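PDB 5JVK: uncharacterized protein from Bacteroides cellulosilyticus, which probably hydrolyses O-glycosidic bonds of carbohydrates, as a family 39 glycoside hydrolase of a gut bacterium. Local coordinates for residues Pro15-Thr20 against Asp398-Pro403; Leu68-Leu73 against Val88-Val93; His288-Pro293 against Val338-Trp343; Arg359-Ser364 against Pro371-Tyr376. All blocks are in the same frame, centred on the assembly; numbering follows the deposited sequence.

Contact 1. Residues Pro15-Thr20 against Asp398-Pro403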
loop_
_atom_site.group_PDB
_atom_site.type_symbol
_atom_site.label_atom_id
_atom_site.label_comp_id
_atom_site.label_asym_id
_atom_site.label_seq_id
_atom_site.Cartn_x
_atom_site.Cartn_y
_atom_site.Cartn_z
ATOM N N PRO A 15 1.202 22.037 6.117
ATOM C CA PRO A 15 1.402 21.144 4.963
ATOM C C PRO A 15 1.286 19.656 5.295
ATOM O O PRO A 15 0.874 18.874 4.441
ATOM C CB PRO A 15 2.827 21.471 4.504
ATOM C CG PRO A 15 3.058 22.863 4.960
ATOM C CD PRO A 15 2.319 22.990 6.259
ATOM N N VAL A 16 1.658 19.285 6.518
ATOM C CA VAL A 16 1.509 17.928 7.024
ATOM C C VAL A 16 0.218 17.856 7.851
ATOM O O VAL A 16 0.161 18.389 8.962
ATOM C CB VAL A 16 2.731 17.529 7.885
ATOM C CG1 VAL A 16 2.569 16.126 8.459
ATOM C CG2 VAL A 16 4.014 17.635 7.065
ATOM N N LEU A 17 -0.807 17.197 7.304
ATOM C CA LEU A 17 -2.100 17.010 7.988
ATOM C C LEU A 17 -2.215 15.628 8.666
ATOM O O LEU A 17 -3.312 15.084 8.816
ATOM C CB LEU A 17 -3.253 17.241 6.995
ATOM C CG LEU A 17 -3.368 18.663 6.425
ATOM C CD1 LEU A 17 -4.254 18.696 5.189
ATOM C CD2 LEU A 17 -3.886 19.643 7.471
ATOM N N VAL A 18 -1.073 15.078 9.084
ATOM C CA VAL A 18 -0.996 13.804 9.798
ATOM C C VAL A 18 -0.065 13.991 10.988
ATOM O O VAL A 18 0.979 14.626 10.854
ATOM C CB VAL A 18 -0.427 12.696 8.891
ATOM C CG1 VAL A 18 -0.265 11.389 9.658
ATOM C CG2 VAL A 18 -1.317 12.503 7.670
ATOM N N SER A 19 -0.427 13.424 12.137
ATOM C CA SER A 19 0.395 13.536 13.342
ATOM C C SER A 19 0.292 12.275 14.199
ATOM O O SER A 19 -0.810 11.788 14.455
ATOM C CB SER A 19 -0.031 14.775 14.142
ATOM O OG SER A 19 0.769 14.965 15.296
ATOM N N THR A 20 1.439 11.755 14.639
ATOM C CA THR A 20 1.472 10.567 15.496
ATOM C C THR A 20 1.098 10.913 16.940
ATOM O O THR A 20 1.390 12.014 17.418
ATOM C CB THR A 20 2.855 9.882 15.493
ATOM O OG1 THR A 20 3.849 10.781 15.994
ATOM C CG2 THR A 20 3.234 9.435 14.087
ATOM N N ASP A 398 -4.203 17.522 -2.653
ATOM C CA ASP A 398 -3.740 18.569 -1.721
ATOM C C ASP A 398 -3.089 18.027 -0.428
ATOM O O ASP A 398 -2.974 18.760 0.559
ATOM C CB ASP A 398 -4.890 19.546 -1.388
ATOM C CG ASP A 398 -6.060 18.881 -0.664
ATOM O OD1 ASP A 398 -7.107 19.543 -0.512
ATOM O OD2 ASP A 398 -5.955 17.706 -0.260
ATOM N N PHE A 399 -2.687 16.751 -0.440
ATOM C CA PHE A 399 -2.071 16.055 0.705
ATOM C C PHE A 399 -2.990 15.883 1.932
ATOM O O PHE A 399 -2.520 15.570 3.025
ATOM C CB PHE A 399 -0.717 16.692 1.071
ATOM C CG PHE A 399 0.303 16.613 -0.034
ATOM C CD1 PHE A 399 1.206 15.553 -0.092
ATOM C CD2 PHE A 399 0.356 17.589 -1.028
ATOM C CE1 PHE A 399 2.145 15.473 -1.116
ATOM C CE2 PHE A 399 1.292 17.512 -2.056
ATOM C CZ PHE A 399 2.187 16.452 -2.098
ATOM N N SER A 400 -4.301 16.032 1.732
ATOM C CA SER A 400 -5.285 15.796 2.783
ATOM C C SER A 400 -5.509 14.286 2.882
ATOM O O SER A 400 -5.740 13.642 1.858
ATOM C CB SER A 400 -6.601 16.497 2.442
ATOM O OG SER A 400 -7.557 16.331 3.468
ATOM N N PRO A 401 -5.437 13.712 4.101
ATOM C CA PRO A 401 -5.616 12.263 4.236
ATOM C C PRO A 401 -7.067 11.824 4.057
ATOM O O PRO A 401 -7.982 12.492 4.548
ATOM C CB PRO A 401 -5.139 11.982 5.664
ATOM C CG PRO A 401 -5.427 13.241 6.400
ATOM C CD PRO A 401 -5.207 14.353 5.409
ATOM N N LYS A 402 -7.257 10.723 3.333
ATOM C CA LYS A 402 -8.550 10.051 3.230
ATOM C C LYS A 402 -8.621 9.015 4.361
ATOM O O LYS A 402 -7.591 8.725 4.982
ATOM C CB LYS A 402 -8.688 9.384 1.860
ATOM C CG LYS A 402 -8.691 10.369 0.693
ATOM C CD LYS A 402 -8.344 9.697 -0.625
ATOM C CE LYS A 402 -9.382 8.660 -1.018
ATOM N NZ LYS A 402 -9.116 8.077 -2.360
ATOM N N PRO A 403 -9.823 8.465 4.653
ATOM C CA PRO A 403 -9.945 7.436 5.703
ATOM C C PRO A 403 -9.011 6.224 5.549
ATOM O O PRO A 403 -8.590 5.652 6.555
ATOM C CB PRO A 403 -11.405 6.993 5.584
ATOM C CG PRO A 403 -12.110 8.200 5.084
ATOM C CD PRO A 403 -11.149 8.860 4.136
HETATM O O HOH W 1 -0.199 16.252 4.532
#

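Contact 2. Residues Leu68-Leu73 against Val88-Val93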
loop_
_atom_site.group_PDB
_atom_site.type_symbol
_atom_site.label_atom_id
_atom_site.label_comp_id
_atom_site.label_asym_id
_atom_site.label_seq_id
_atom_site.Cartn_x
_atom_site.Cartn_y
_atom_site.Cartn_z
ATOM N N LEU A 68 -6.903 9.144 19.690
ATOM C CA LEU A 68 -6.585 8.901 18.281
ATOM C C LEU A 68 -7.849 8.926 17.420
ATOM O O LEU A 68 -8.963 8.696 17.912
ATOM C CB LEU A 68 -5.884 7.546 18.104
ATOM C CG LEU A 68 -4.536 7.338 18.795
ATOM C CD1 LEU A 68 -4.024 5.933 18.527
ATOM C CD2 LEU A 68 -3.524 8.376 18.334
ATOM N N GLY A 69 -7.663 9.211 16.135
ATOM C CA GLY A 69 -8.759 9.180 15.187
ATOM C C GLY A 69 -8.492 9.875 13.872
ATOM O O GLY A 69 -7.491 10.568 13.708
ATOM N N TYR A 70 -9.406 9.644 12.935
ATOM C CA TYR A 70 -9.510 10.369 11.681
ATOM C C TYR A 70 -10.500 11.501 11.922
ATOM O O TYR A 70 -11.667 11.245 12.240
ATOM C CB TYR A 70 -10.031 9.436 10.582
ATOM C CG TYR A 70 -10.079 10.062 9.209
ATOM C CD1 TYR A 70 -8.907 10.274 8.485
ATOM C CD2 TYR A 70 -11.293 10.435 8.628
ATOM C CE1 TYR A 70 -8.937 10.845 7.223
ATOM C CE2 TYR A 70 -11.332 11.011 7.364
ATOM C CZ TYR A 70 -10.152 11.212 6.669
ATOM O OH TYR A 70 -10.176 11.777 5.426
ATOM N N TYR A 71 -10.033 12.742 11.780
ATOM C CA TYR A 71 -10.830 13.925 12.110
ATOM C C TYR A 71 -11.142 14.763 10.880
ATOM O O TYR A 71 -10.346 14.817 9.942
ATOM C CB TYR A 71 -10.091 14.794 13.134
ATOM C CG TYR A 71 -9.963 14.155 14.494
ATOM C CD1 TYR A 71 -10.875 14.444 15.511
ATOM C CD2 TYR A 71 -8.933 13.257 14.771
ATOM C CE1 TYR A 71 -10.763 13.860 16.763
ATOM C CE2 TYR A 71 -8.815 12.662 16.021
ATOM C CZ TYR A 71 -9.733 12.968 17.012
ATOM O OH TYR A 71 -9.625 12.385 18.249
ATOM N N THR A 72 -12.311 15.401 10.895
ATOM C CA THR A 72 -12.630 16.490 9.976
ATOM C C THR A 72 -12.268 17.793 10.690
ATOM O O THR A 72 -12.701 18.024 11.823
ATOM C CB THR A 72 -14.125 16.503 9.596
ATOM O OG1 THR A 72 -14.499 15.231 9.055
ATOM C CG2 THR A 72 -14.417 17.586 8.561
ATOM N N LEU A 73 -11.465 18.624 10.028
ATOM C CA LEU A 73 -11.032 19.916 10.559
ATOM C C LEU A 73 -11.867 21.032 9.930
ATOM O O LEU A 73 -11.701 21.336 8.749
ATOM C CB LEU A 73 -9.543 20.133 10.262
ATOM C CG LEU A 73 -8.902 21.481 10.610
ATOM C CD1 LEU A 73 -9.076 21.845 12.078
ATOM C CD2 LEU A 73 -7.430 21.450 10.240
ATOM N N VAL A 88 -12.267 23.565 5.098
ATOM C CA VAL A 88 -12.547 22.215 5.597
ATOM C C VAL A 88 -11.558 21.230 4.974
ATOM O O VAL A 88 -11.482 21.108 3.750
ATOM C CB VAL A 88 -13.995 21.763 5.293
ATOM C CG1 VAL A 88 -14.261 20.377 5.879
ATOM C CG2 VAL A 88 -15.000 22.772 5.839
ATOM N N VAL A 89 -10.789 20.558 5.830
ATOM C CA VAL A 89 -9.907 19.456 5.430
ATOM C C VAL A 89 -9.988 18.344 6.476
ATOM O O VAL A 89 -10.643 18.502 7.508
ATOM C CB VAL A 89 -8.435 19.910 5.254
ATOM C CG1 VAL A 89 -8.311 20.865 4.077
ATOM C CG2 VAL A 89 -7.882 20.545 6.527
ATOM N N ASN A 90 -9.328 17.223 6.203
ATOM C CA ASN A 90 -9.227 16.126 7.162
ATOM C C ASN A 90 -7.860 16.123 7.841
ATOM O O ASN A 90 -6.883 16.656 7.302
ATOM C CB ASN A 90 -9.503 14.789 6.473
ATOM C CG ASN A 90 -10.944 14.663 6.016
ATOM O OD1 ASN A 90 -11.240 14.759 4.826
ATOM N ND2 ASN A 90 -11.853 14.459 6.965
ATOM N N TYR A 91 -7.816 15.531 9.033
ATOM C CA TYR A 91 -6.611 15.473 9.855
ATOM C C TYR A 91 -6.539 14.116 10.555
ATOM O O TYR A 91 -7.447 13.744 11.300
ATOM C CB TYR A 91 -6.626 16.610 10.880
ATOM C CG TYR A 91 -5.295 16.857 11.552
ATOM C CD1 TYR A 91 -4.289 17.579 10.908
ATOM C CD2 TYR A 91 -5.040 16.375 12.837
ATOM C CE1 TYR A 91 -3.066 17.809 11.520
ATOM C CE2 TYR A 91 -3.818 16.599 13.458
ATOM C CZ TYR A 91 -2.835 17.315 12.797
ATOM O OH TYR A 91 -1.625 17.537 13.412
ATOM N N ALA A 92 -5.458 13.382 10.301
ATOM C CA ALA A 92 -5.291 12.024 10.808
ATOM C C ALA A 92 -4.384 12.023 12.036
ATOM O O ALA A 92 -3.198 12.339 11.932
ATOM C CB ALA A 92 -4.714 11.130 9.718
ATOM N N VAL A 93 -4.952 11.682 13.194
ATOM C CA VAL A 93 -4.182 11.463 14.420
ATOM C C VAL A 93 -3.979 9.950 14.582
ATOM O O VAL A 93 -4.851 9.245 15.100
ATOM C CB VAL A 93 -4.882 12.079 15.654
ATOM C CG1 VAL A 93 -4.034 11.885 16.905
ATOM C CG2 VAL A 93 -5.158 13.559 15.413
HETATM O O HOH W 2 -14.586 13.706 6.470
#

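Contact 3. Residues His288-Pro293 against Val338-Trp343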
loop_
_atom_site.group_PDB
_atom_site.type_symbol
_atom_site.label_atom_id
_atom_site.label_comp_id
_atom_site.label_asym_id
_atom_site.label_seq_id
_atom_site.Cartn_x
_atom_site.Cartn_y
_atom_site.Cartn_z
ATOM N N HIS A 288 -0.860 -8.401 -10.234
ATOM C CA HIS A 288 -1.671 -7.217 -9.950
ATOM C C HIS A 288 -3.127 -7.658 -9.741
ATOM O O HIS A 288 -3.990 -7.353 -10.567
ATOM C CB HIS A 288 -1.585 -6.220 -11.119
ATOM C CG HIS A 288 -0.281 -5.488 -11.214
ATOM N ND1 HIS A 288 -0.097 -4.430 -12.075
ATOM C CD2 HIS A 288 0.892 -5.640 -10.554
ATOM C CE1 HIS A 288 1.136 -3.974 -11.956
ATOM N NE2 HIS A 288 1.757 -4.688 -11.037
ATOM N N PRO A 289 -3.413 -8.381 -8.640
ATOM C CA PRO A 289 -4.723 -9.021 -8.490
ATOM C C PRO A 289 -5.819 -8.052 -8.027
ATOM O O PRO A 289 -6.295 -8.138 -6.895
ATOM C CB PRO A 289 -4.440 -10.096 -7.437
ATOM C CG PRO A 289 -3.460 -9.429 -6.534
ATOM C CD PRO A 289 -2.572 -8.621 -7.452
ATOM N N TYR A 290 -6.219 -7.142 -8.910
ATOM C CA TYR A 290 -7.264 -6.169 -8.595
ATOM C C TYR A 290 -8.617 -6.871 -8.480
ATOM O O TYR A 290 -9.027 -7.581 -9.396
ATOM C CB TYR A 290 -7.342 -5.069 -9.662
ATOM C CG TYR A 290 -6.264 -4.013 -9.554
ATOM C CD1 TYR A 290 -6.439 -2.901 -8.734
ATOM C CD2 TYR A 290 -5.074 -4.107 -10.285
ATOM C CE1 TYR A 290 -5.466 -1.918 -8.634
ATOM C CE2 TYR A 290 -4.095 -3.126 -10.192
ATOM C CZ TYR A 290 -4.298 -2.033 -9.362
ATOM O OH TYR A 290 -3.344 -1.049 -9.246
ATOM N N MET A 291 -9.294 -6.663 -7.350
ATOM C CA MET A 291 -10.627 -7.213 -7.103
ATOM C C MET A 291 -11.699 -6.127 -6.988
ATOM O O MET A 291 -12.852 -6.430 -6.671
ATOM C CB MET A 291 -10.599 -8.036 -5.821
ATOM C CG MET A 291 -9.636 -9.209 -5.873
ATOM S SD MET A 291 -9.095 -9.705 -4.234
ATOM C CE MET A 291 -7.679 -10.714 -4.669
ATOM N N ALA A 292 -11.338 -4.875 -7.273
ATOM C CA ALA A 292 -12.251 -3.743 -7.102
ATOM C C ALA A 292 -13.398 -3.778 -8.127
ATOM O O ALA A 292 -13.157 -4.109 -9.290
ATOM C CB ALA A 292 -11.491 -2.431 -7.216
ATOM N N PRO A 293 -14.625 -3.423 -7.732
ATOM C CA PRO A 293 -14.957 -2.833 -6.430
ATOM C C PRO A 293 -15.387 -3.830 -5.335
ATOM O O PRO A 293 -15.998 -3.418 -4.349
ATOM C CB PRO A 293 -16.132 -1.924 -6.789
ATOM C CG PRO A 293 -16.858 -2.695 -7.843
ATOM C CD PRO A 293 -15.818 -3.496 -8.597
ATOM N N VAL A 338 3.168 -8.992 -4.751
ATOM C CA VAL A 338 1.906 -8.338 -5.112
ATOM C C VAL A 338 2.202 -6.853 -5.332
ATOM O O VAL A 338 1.964 -6.015 -4.462
ATOM C CB VAL A 338 0.816 -8.580 -4.044
ATOM C CG1 VAL A 338 -0.522 -7.998 -4.489
ATOM C CG2 VAL A 338 0.693 -10.073 -3.754
ATOM N N THR A 339 2.739 -6.545 -6.510
ATOM C CA THR A 339 3.294 -5.217 -6.793
ATOM C C THR A 339 2.248 -4.127 -7.050
ATOM O O THR A 339 2.583 -2.946 -7.021
ATOM C CB THR A 339 4.309 -5.260 -7.956
ATOM O OG1 THR A 339 3.678 -5.747 -9.147
ATOM C CG2 THR A 339 5.491 -6.154 -7.591
ATOM N N GLU A 340 0.999 -4.516 -7.304
ATOM C CA GLU A 340 -0.134 -3.590 -7.213
ATOM C C GLU A 340 -1.379 -4.305 -6.698
ATOM O O GLU A 340 -1.733 -5.379 -7.181
ATOM C CB GLU A 340 -0.477 -2.953 -8.564
ATOM C CG GLU A 340 0.573 -2.023 -9.152
ATOM C CD GLU A 340 0.114 -1.334 -10.429
ATOM O OE1 GLU A 340 -1.101 -1.329 -10.734
ATOM O OE2 GLU A 340 0.983 -0.800 -11.146
ATOM N N ILE A 341 -2.032 -3.701 -5.711
ATOM C CA ILE A 341 -3.404 -4.048 -5.362
ATOM C C ILE A 341 -4.041 -2.801 -4.759
ATOM O O ILE A 341 -3.374 -2.052 -4.049
ATOM C CB ILE A 341 -3.480 -5.268 -4.412
ATOM C CG1 ILE A 341 -4.938 -5.691 -4.192
ATOM C CG2 ILE A 341 -2.795 -4.989 -3.077
ATOM C CD1 ILE A 341 -5.089 -7.027 -3.496
ATOM N N GLY A 342 -5.311 -2.559 -5.064
ATOM C CA GLY A 342 -5.982 -1.379 -4.548
ATOM C C GLY A 342 -7.437 -1.246 -4.931
ATOM O O GLY A 342 -7.936 -1.959 -5.801
ATOM N N TRP A 343 -8.106 -0.330 -4.242
ATOM C CA TRP A 343 -9.484 0.058 -4.513
ATOM C C TRP A 343 -9.516 1.580 -4.606
ATOM O O TRP A 343 -8.676 2.257 -4.008
ATOM C CB TRP A 343 -10.404 -0.426 -3.393
ATOM C CG TRP A 343 -10.623 -1.918 -3.370
ATOM C CD1 TRP A 343 -11.712 -2.585 -3.829
ATOM C CD2 TRP A 343 -9.736 -2.913 -2.851
ATOM N NE1 TRP A 343 -11.569 -3.932 -3.636
ATOM C CE2 TRP A 343 -10.363 -4.165 -3.036
ATOM C CE3 TRP A 343 -8.477 -2.871 -2.245
ATOM C CZ2 TRP A 343 -9.770 -5.367 -2.644
ATOM C CZ3 TRP A 343 -7.885 -4.060 -1.858
ATOM C CH2 TRP A 343 -8.533 -5.296 -2.057
HETATM O O HOH W 3 -8.352 -4.761 -5.479
#

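Contact 4. Residues Arg359-Ser364 against Pro371-Tyr376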
loop_
_atom_site.group_PDB
_atom_site.type_symbol
_atom_site.label_atom_id
_atom_site.label_comp_id
_atom_site.label_asym_id
_atom_site.label_seq_id
_atom_site.Cartn_x
_atom_site.Cartn_y
_atom_site.Cartn_z
ATOM N N ARG A 359 -8.340 -5.021 5.569
ATOM C CA ARG A 359 -8.686 -6.418 5.317
ATOM C C ARG A 359 -7.714 -7.125 4.372
ATOM O O ARG A 359 -7.415 -8.305 4.569
ATOM C CB ARG A 359 -10.140 -6.533 4.826
ATOM C CG ARG A 359 -11.117 -6.482 5.985
ATOM C CD ARG A 359 -12.500 -5.956 5.650
ATOM N NE ARG A 359 -13.242 -6.783 4.704
ATOM C CZ ARG A 359 -14.534 -6.628 4.413
ATOM N NH1 ARG A 359 -15.268 -5.678 4.997
ATOM N NH2 ARG A 359 -15.111 -7.436 3.531
ATOM N N THR A 360 -7.209 -6.403 3.371
ATOM C CA THR A 360 -6.174 -6.936 2.471
ATOM C C THR A 360 -4.925 -7.376 3.236
ATOM O O THR A 360 -4.454 -8.498 3.059
ATOM C CB THR A 360 -5.768 -5.910 1.386
ATOM O OG1 THR A 360 -6.878 -5.674 0.520
ATOM C CG2 THR A 360 -4.586 -6.405 0.547
ATOM N N TYR A 361 -4.400 -6.495 4.080
ATOM C CA TYR A 361 -3.164 -6.789 4.812
ATOM C C TYR A 361 -3.369 -7.809 5.936
ATOM O O TYR A 361 -2.475 -8.611 6.214
ATOM C CB TYR A 361 -2.513 -5.501 5.325
ATOM C CG TYR A 361 -1.949 -4.658 4.203
ATOM C CD1 TYR A 361 -0.872 -5.114 3.449
ATOM C CD2 TYR A 361 -2.496 -3.416 3.880
ATOM C CE1 TYR A 361 -0.349 -4.358 2.414
ATOM C CE2 TYR A 361 -1.979 -2.649 2.842
ATOM C CZ TYR A 361 -0.902 -3.127 2.112
ATOM O OH TYR A 361 -0.373 -2.387 1.082
ATOM N N LEU A 362 -4.548 -7.791 6.558
ATOM C CA LEU A 362 -4.908 -8.799 7.556
ATOM C C LEU A 362 -5.079 -10.181 6.925
ATOM O O LEU A 362 -4.555 -11.165 7.451
ATOM C CB LEU A 362 -6.173 -8.390 8.316
ATOM C CG LEU A 362 -5.991 -7.188 9.250
ATOM C CD1 LEU A 362 -7.333 -6.569 9.615
ATOM C CD2 LEU A 362 -5.221 -7.570 10.505
ATOM N N LEU A 363 -5.792 -10.255 5.802
ATOM C CA LEU A 363 -5.929 -11.519 5.064
ATOM C C LEU A 363 -4.614 -11.971 4.404
ATOM O O LEU A 363 -4.342 -13.170 4.329
ATOM C CB LEU A 363 -7.047 -11.431 4.019
ATOM C CG LEU A 363 -8.474 -11.336 4.568
ATOM C CD1 LEU A 363 -9.446 -10.950 3.462
ATOM C CD2 LEU A 363 -8.916 -12.635 5.226
ATOM N N SER A 364 -3.808 -11.021 3.930
ATOM C CA SER A 364 -2.498 -11.342 3.343
ATOM C C SER A 364 -1.569 -12.016 4.361
ATOM O O SER A 364 -0.960 -13.042 4.060
ATOM C CB SER A 364 -1.837 -10.090 2.766
ATOM O OG SER A 364 -0.518 -10.355 2.326
ATOM N N PRO A 371 6.293 -11.507 0.245
ATOM C CA PRO A 371 7.084 -10.600 1.084
ATOM C C PRO A 371 6.829 -9.107 0.825
ATOM O O PRO A 371 7.431 -8.273 1.495
ATOM C CB PRO A 371 8.523 -10.963 0.715
ATOM C CG PRO A 371 8.436 -11.380 -0.709
ATOM C CD PRO A 371 7.091 -12.036 -0.879
ATOM N N GLY A 372 5.966 -8.774 -0.137
ATOM C CA GLY A 372 5.677 -7.380 -0.463
ATOM C C GLY A 372 4.345 -7.200 -1.171
ATOM O O GLY A 372 4.211 -7.529 -2.350
ATOM N N VAL A 373 3.363 -6.679 -0.437
ATOM C CA VAL A 373 2.056 -6.340 -0.981
ATOM C C VAL A 373 1.967 -4.822 -1.063
ATOM O O VAL A 373 1.880 -4.146 -0.035
ATOM C CB VAL A 373 0.926 -6.918 -0.105
ATOM C CG1 VAL A 373 -0.443 -6.482 -0.617
ATOM C CG2 VAL A 373 1.036 -8.438 -0.056
ATOM N N PHE A 374 1.986 -4.301 -2.291
ATOM C CA PHE A 374 2.091 -2.864 -2.542
ATOM C C PHE A 374 0.734 -2.252 -2.886
ATOM O O PHE A 374 0.139 -2.591 -3.911
ATOM C CB PHE A 374 3.076 -2.593 -3.680
ATOM C CG PHE A 374 4.502 -2.908 -3.338
ATOM C CD1 PHE A 374 5.414 -1.888 -3.084
ATOM C CD2 PHE A 374 4.944 -4.228 -3.279
ATOM C CE1 PHE A 374 6.734 -2.178 -2.779
ATOM C CE2 PHE A 374 6.261 -4.525 -2.964
ATOM C CZ PHE A 374 7.159 -3.497 -2.718
ATOM N N TRP A 375 0.255 -1.349 -2.033
ATOM C CA TRP A 375 -0.997 -0.647 -2.281
ATOM C C TRP A 375 -0.847 0.321 -3.447
ATOM O O TRP A 375 0.100 1.110 -3.472
ATOM C CB TRP A 375 -1.450 0.131 -1.044
ATOM C CG TRP A 375 -2.704 0.925 -1.272
ATOM C CD1 TRP A 375 -2.791 2.222 -1.692
ATOM C CD2 TRP A 375 -4.048 0.466 -1.107
ATOM N NE1 TRP A 375 -4.108 2.599 -1.795
ATOM C CE2 TRP A 375 -4.900 1.541 -1.440
ATOM C CE3 TRP A 375 -4.616 -0.748 -0.703
ATOM C CZ2 TRP A 375 -6.290 1.439 -1.378
ATOM C CZ3 TRP A 375 -5.998 -0.848 -0.643
ATOM C CH2 TRP A 375 -6.819 0.242 -0.977
ATOM N N TYR A 376 -1.776 0.258 -4.402
ATOM C CA TYR A 376 -1.871 1.258 -5.461
ATOM C C TYR A 376 -3.012 2.221 -5.119
ATOM O O TYR A 376 -4.154 1.779 -5.031
ATOM C CB TYR A 376 -2.117 0.628 -6.837
ATOM C CG TYR A 376 -1.972 1.659 -7.929
ATOM C CD1 TYR A 376 -0.724 1.936 -8.481
ATOM C CD2 TYR A 376 -3.068 2.407 -8.365
ATOM C CE1 TYR A 376 -0.574 2.909 -9.458
ATOM C CE2 TYR A 376 -2.929 3.382 -9.344
ATOM C CZ TYR A 376 -1.680 3.629 -9.887
ATOM O OH TYR A 376 -1.528 4.590 -10.857
#

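Contact 1. Residues Pro15-Thr20 against Asp398-Pro403
Leu17 meets the loop 398-403 at Pro401 and at Ser400. Its CB, directed toward the loop, lies 3.8 Å from Pro401 CD, while the carbonyl O of Leu17 is 3.7 Å from Pro401 CG, so the CG-CD side of the proline ring runs along the backbone of Leu17. Because CG stands anti to the carbonyl carbon (chi1 -64°), CD1 is carried on to the main chain of the loop and rests 3.9 Å from Ser400 CA. Val18 CG2 adds a looser touch on Pro401 CB at 4.3 Å. The polar part passes through a single water, gripped three ways: it donates to Pro15 O at 2.8 Å and to Phe399 O at 2.9 Å, and accepts from Leu17 N at 3.0 Å. One step further out, an Asx turn shapes the loop. Ser400 N donates to Asp398 OD2 (3.1 Å, 145°), meeting the carboxylate from above its plane, and Phe399 between them has a positive phi of 65°. The Phe399 ring makes a cation-pi contact with Lys120 of barrel helix 118-127. On the other segment, a main-chain bond between Leu17 and Ala92 of strand 83-94 helps to hold the leucine in place. Apolar contacts and a bridging water thus join the edge of the N-terminal beta-sheet domain to the loop that follows the eighth strand of a (beta/alpha)8 barrel, a domain interface in which an Asx turn shapes the barrel-side loop.

Contact 2. Residues Leu68-Leu73 against Val88-Val93
Leu73 and Val93 stand near opposite ends of this antiparallel ladder, on the face that also carries Tyr71 and Tyr91. Leu73 N donates to Val89 O at 2.7 Å, nearly along the C=O axis; beside that bond Leu73 CD2 packs on Val89 CG2 (3.8 Å), the two side chains pointing the same way. Val93 is flanked by CD2 of Leu68 at CG1 and by the Tyr71 ring at CG2, where CE2 comes to 3.8 Å; the Tyr71 hydroxyl bonds back to Glu67 O. On the other face Asn90 lies across Tyr70, its amide only 22° from the ring plane and its CG 3.0 Å from Tyr70 OH. That hydroxyl is bonded to Pro401 O instead, and Asn90 OD1 to Arg396. Asn90 ND2 gives a weak bond to Tyr71 O (3.4 Å) and a better one to a water at 2.9 Å that also meets Thr72 OG1. An alanine at Tyr70 would remove the ring beside the Asn90 amide and the tie to Pro401, and would probably loosen the hairpin's seat on the barrel. One face of the hairpin is thus largely apolar and aromatic, whereas on the other Tyr70 and Asn90 spend their polar ends on the barrel domain, at Pro401 and Arg396.

Contact 3. Residues His288-Pro293 against Val338-Trp343
Tyr290 OH donates to Glu340 OE1 at 2.7 Å, meeting the carboxylate from above its plane, with ring and carboxylate 85° apart. His288 NE2 donates to Thr339 OG1 at 2.9 Å, virtually in the imidazole plane; Thr339 holds OG1 in the crowded position between N and carbonyl carbon (chi1 60°), and this hydroxyl also bonds Glu219. Since ND1 of His288 is bonded to Glu223, both ring nitrogens are engaged and the imidazole's rotation is fixed. Glu340 lies over one face of that ring, its CB 3.6 Å from the centroid and its carboxylate tilted 21° to the imidazole. Arg134 forms a salt bridge with OE2, which would tend to favour the ionised carboxylate. An alanine at His288 would remove this stacking face and the link to Glu223, and would probably leave the Glu340 side chain less well fixed. Further along, Ala292 CB presses on Trp343 CD1 (3.4 Å), and a water links Met291 N to Gly342 O while sitting over the indole face. In clan GH-A glycosidases the glutamates after barrel strand 4 and at the end of strand 7 are acid/base and nucleophile; Glu223 and Glu340 sit at these positions, consistent with such an active site.

Contact 4. Residues Arg359-Ser364 against Pro371-Tyr376
Helix 359-364 runs antiparallel to strand 373-375 (178°), the two axes 10.4 Å apart, with Tyr361 and Val373 nearest each other. The principal bridge is the phenol of Tyr361. With CG anti to the carbonyl carbon (chi1 -69°), its ring slides past Val373 in the opposite direction, so that CE1 lies 3.7 Å from Val373 CG1 and the OH arrives 3.1 Å from Val373 O. That carbonyl sits at the ring edge, in plane, and the hydroxyl may donate to it, although another acceptor is within reach of the same proton. Tyr361 OH also touches CB of Trp375 at 3.5 Å, putting the tip of the phenol beside the strand's main chain. The two methyl groups of Val373 meet different helix residues. CG1 meets Tyr361 and, more loosely, Thr360 CG2 at 4.3 Å, while CG2 packs against Ser364 OG at 3.4 Å. Ser364 places OG anti to its backbone N (chi1 174°) and bonds Trp316 of the preceding barrel helix; the Thr360 hydroxyl turns back to Tyr356 O in its own helix. Val373 also packs on Val338 and Ile341 of the adjacent strand. In this final beta-alpha-beta crossover of the barrel, the Thr360 and Ser364 hydroxyls thus find their partners off the strand, so helix and strand meet mostly through methyl and ring packing, with the Tyr361 phenol the one polar group reaching the strand's backbone.

Contacts 3 and 4 lie in the barrel, their centres 9 Å apart, and Val338 O meets Phe374 N at 2.8 Å where strands 335-341 and 373-375 lie side by side. Contact 4 backs these strands with a helix, whereas contact 3 faces the probable active site, where a glycerol, probably from the crystallisation liquor, lies about 3 Å from the Glu340 side chain. Contact 1 joins the N-terminal sheet to the barrel, and contact 2, a hairpin within that sheet with its centre 8 Å away, adds to the join through Tyr70 OH, 2.5 Å from Pro401 O. Both are well removed from the pocket: the centre of contact 3 is about 23 Å from that of contact 1 and 27 Å from that of contact 2.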